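Local structure of uncharacterized protein MJ1460 (Methanocaldococcus jannaschii DSM 2661, 2OSO) at the interface of chains A and B. The protein is of unknown function but carries a zinc-binding V4R domain of the vinyl-4-reductase family and forms a two-fold symmetric pair in the crystal. Numbering follows the deposited sequence. Chains: chain A/B, Hypothetical protein MJ1460.

The interface of chains A and B. Residues chain A 12, 16, 33, 56, 60, 63-64, 119; chain B 28, 31-32, 34-36, 39.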
# COMPACT_ATOMS: atom_id res chain seq x y z
N ILE A 12 3.24 -9.07 -9.45
CA ILE A 12 2.78 -7.68 -9.39
C ILE A 12 3.21 -6.88 -10.64
O ILE A 12 2.42 -6.11 -11.17
CB ILE A 12 3.21 -6.96 -8.07
CG1 ILE A 12 2.39 -7.49 -6.88
CG2 ILE A 12 3.01 -5.45 -8.17
CD1 ILE A 12 3.25 -7.86 -5.70
N ILE A 16 0.28 -5.05 -13.11
CA ILE A 16 0.13 -3.61 -13.32
C ILE A 16 -0.01 -3.26 -14.82
O ILE A 16 -0.50 -2.20 -15.16
CB ILE A 16 1.25 -2.75 -12.64
CG1 ILE A 16 2.66 -3.06 -13.16
CG2 ILE A 16 1.20 -2.88 -11.11
CD1 ILE A 16 3.65 -1.91 -12.92
N PHE A 33 -3.21 1.40 3.14
CA PHE A 33 -2.12 1.65 2.22
C PHE A 33 -1.15 2.63 2.91
O PHE A 33 0.02 2.40 2.96
CB PHE A 33 -2.68 2.20 0.90
CG PHE A 33 -1.63 2.52 -0.13
CD1 PHE A 33 -0.94 3.71 -0.11
CD2 PHE A 33 -1.39 1.65 -1.16
CE1 PHE A 33 0.01 4.00 -1.07
CE2 PHE A 33 -0.42 1.95 -2.14
CZ PHE A 33 0.27 3.10 -2.08
N ILE A 56 10.07 7.86 -3.12
CA ILE A 56 9.39 6.62 -3.46
C ILE A 56 8.36 6.77 -4.61
O ILE A 56 8.25 5.90 -5.47
CB ILE A 56 8.73 5.96 -2.19
CG1 ILE A 56 9.75 5.72 -1.08
CG2 ILE A 56 8.04 4.63 -2.57
CD1 ILE A 56 10.78 4.59 -1.45
N PHE A 60 8.18 4.81 -8.12
CA PHE A 60 6.88 4.22 -8.44
C PHE A 60 6.45 4.64 -9.84
O PHE A 60 6.16 3.78 -10.68
CB PHE A 60 5.89 4.66 -7.38
CG PHE A 60 4.63 3.86 -7.32
CD1 PHE A 60 3.57 4.20 -8.12
CD2 PHE A 60 4.48 2.82 -6.38
CE1 PHE A 60 2.35 3.51 -8.02
CE2 PHE A 60 3.33 2.13 -6.28
CZ PHE A 60 2.24 2.46 -7.10
N MSE A 63 8.66 2.85 -12.51
CA MSE A 63 8.11 1.52 -12.72
C MSE A 63 6.84 1.53 -13.61
O MSE A 63 6.70 0.67 -14.49
CB MSE A 63 7.77 0.82 -11.38
CG MSE A 63 8.84 -0.15 -10.81
SE MSE A 63 9.57 -1.51 -12.01
CE MSE A 63 8.08 -1.75 -13.25
N LEU A 64 5.93 2.47 -13.38
CA LEU A 64 4.66 2.52 -14.10
C LEU A 64 4.93 2.84 -15.57
O LEU A 64 4.32 2.26 -16.48
CB LEU A 64 3.71 3.57 -13.51
CG LEU A 64 3.10 3.37 -12.12
CD1 LEU A 64 2.41 4.68 -11.71
CD2 LEU A 64 2.16 2.20 -12.08
N PHE A 119 3.61 11.81 -2.13
CA PHE A 119 3.71 10.56 -2.93
C PHE A 119 3.20 10.78 -4.36
O PHE A 119 3.91 10.46 -5.32
CB PHE A 119 2.98 9.40 -2.21
CG PHE A 119 2.98 8.12 -2.97
CD1 PHE A 119 4.17 7.47 -3.25
CD2 PHE A 119 1.79 7.49 -3.31
CE1 PHE A 119 4.16 6.28 -3.97
CE2 PHE A 119 1.81 6.28 -3.99
CZ PHE A 119 3.01 5.68 -4.28
N ILE B 28 -7.85 1.37 -3.17
CA ILE B 28 -6.79 1.14 -4.14
C ILE B 28 -6.72 -0.33 -4.52
O ILE B 28 -6.72 -1.19 -3.63
CB ILE B 28 -5.43 1.64 -3.60
CG1 ILE B 28 -4.43 1.83 -4.73
CG2 ILE B 28 -4.82 0.71 -2.54
CD1 ILE B 28 -3.11 2.47 -4.24
N PRO B 31 -2.86 -4.73 -6.78
CA PRO B 31 -1.56 -4.67 -7.54
C PRO B 31 -0.70 -3.41 -7.25
O PRO B 31 0.54 -3.51 -7.23
CB PRO B 31 -2.01 -4.75 -9.00
CG PRO B 31 -3.33 -5.49 -8.93
CD PRO B 31 -3.99 -4.92 -7.69
N TYR B 32 -1.34 -2.27 -6.97
CA TYR B 32 -0.64 -1.04 -6.69
C TYR B 32 -0.12 -0.95 -5.25
O TYR B 32 0.91 -0.33 -4.98
CB TYR B 32 -1.58 0.14 -6.98
CG TYR B 32 -1.92 0.27 -8.45
CD1 TYR B 32 -0.93 0.57 -9.39
CD2 TYR B 32 -3.24 0.16 -8.89
CE1 TYR B 32 -1.24 0.73 -10.71
CE2 TYR B 32 -3.55 0.31 -10.23
CZ TYR B 32 -2.55 0.57 -11.13
OH TYR B 32 -2.82 0.74 -12.45
N GLY B 34 0.86 -3.73 -3.75
CA GLY B 34 2.05 -4.50 -3.86
C GLY B 34 3.21 -3.84 -4.53
O GLY B 34 4.35 -4.10 -4.16
N LEU B 35 2.94 -3.04 -5.54
CA LEU B 35 3.98 -2.29 -6.25
C LEU B 35 4.71 -1.34 -5.33
O LEU B 35 5.92 -1.16 -5.43
CB LEU B 35 3.37 -1.51 -7.44
CG LEU B 35 4.42 -0.75 -8.27
CD1 LEU B 35 5.45 -1.68 -8.85
CD2 LEU B 35 3.87 0.15 -9.35
N PHE B 36 3.98 -0.75 -4.41
CA PHE B 36 4.57 0.11 -3.39
C PHE B 36 5.66 -0.62 -2.58
O PHE B 36 6.77 -0.11 -2.37
CB PHE B 36 3.47 0.63 -2.49
CG PHE B 36 3.94 1.71 -1.54
CD1 PHE B 36 4.01 3.01 -1.96
CD2 PHE B 36 4.31 1.39 -0.24
CE1 PHE B 36 4.45 4.02 -1.12
CE2 PHE B 36 4.77 2.40 0.63
CZ PHE B 36 4.81 3.72 0.18
N VAL B 39 8.66 -1.34 -4.72
CA VAL B 39 9.50 -0.16 -4.94
C VAL B 39 10.30 0.21 -3.67
O VAL B 39 11.48 0.50 -3.75
CB VAL B 39 8.70 1.04 -5.55
CG1 VAL B 39 9.52 2.32 -5.50
CG2 VAL B 39 8.21 0.70 -6.98
O HOH W 1 -0.83 0.38 -14.25
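The ring of A:Phe60, on helix 53-64, lies between B:Leu35 CD2, from helix 30-44 of the partner chain, and A:Phe119 CZ of its own. With CG anti to the backbone N (chi1 -164°), it turns its CE2-CZ edge to the partner helix, where the carbonyl O of B:Tyr32 and CA of B:Phe36 lie in its plane, and CE2 comes to 3.5 Å from the backbone N of B:Phe36. B:Leu35 lays CD2 over one face of this ring, offset toward the rim, in a CH-pi contact 3.7 Å from the ring centroid. On the opposite face A:Phe119 CZ sits over the ring centre, and this two-sided packing would restrict rotation about chi2. An alanine in place of A:Phe60 would remove the ring between these two layers and would probably loosen the seating of B:Leu35 and the backbone of B:Phe36. B:Phe36 extends the same aromatic cluster, reaching A:Phe119 and A:Phe33. It meets A:Phe119 edge-to-face, the planes 78° apart, with CE1 of A:Phe119 in plane at the edge of the B:Phe36 ring. A:Phe33 makes a more oblique edge-to-face pair with it, CZ lying 3.7 Å from CD1 of B:Phe36. CD1 of B:Ile28 stands above the plane of A:Phe33, toward its CD2-CE2 rim and 3.4 Å from CE2, the two side chains crossing at about a right angle. B:Val39 splits its methyls, CG1 toward CG2 of A:Ile56 and CG2 toward CG of A:Met63, a selenomethionine, the side chains running in opposite directions. On the other flank, A:Ile12 directs CG2 at the first turn of the partner helix, 3.3 Å from the carbonyl O of B:Pro31. The patch is overwhelmingly apolar, and its two-fold twin is consistent with a dimer, which the structure alone does not prove. At the rim, a water links the chains, 2.8 Å from the backbone O of A:Ile16 and 2.7 Å from the phenol OH of B:Tyr32.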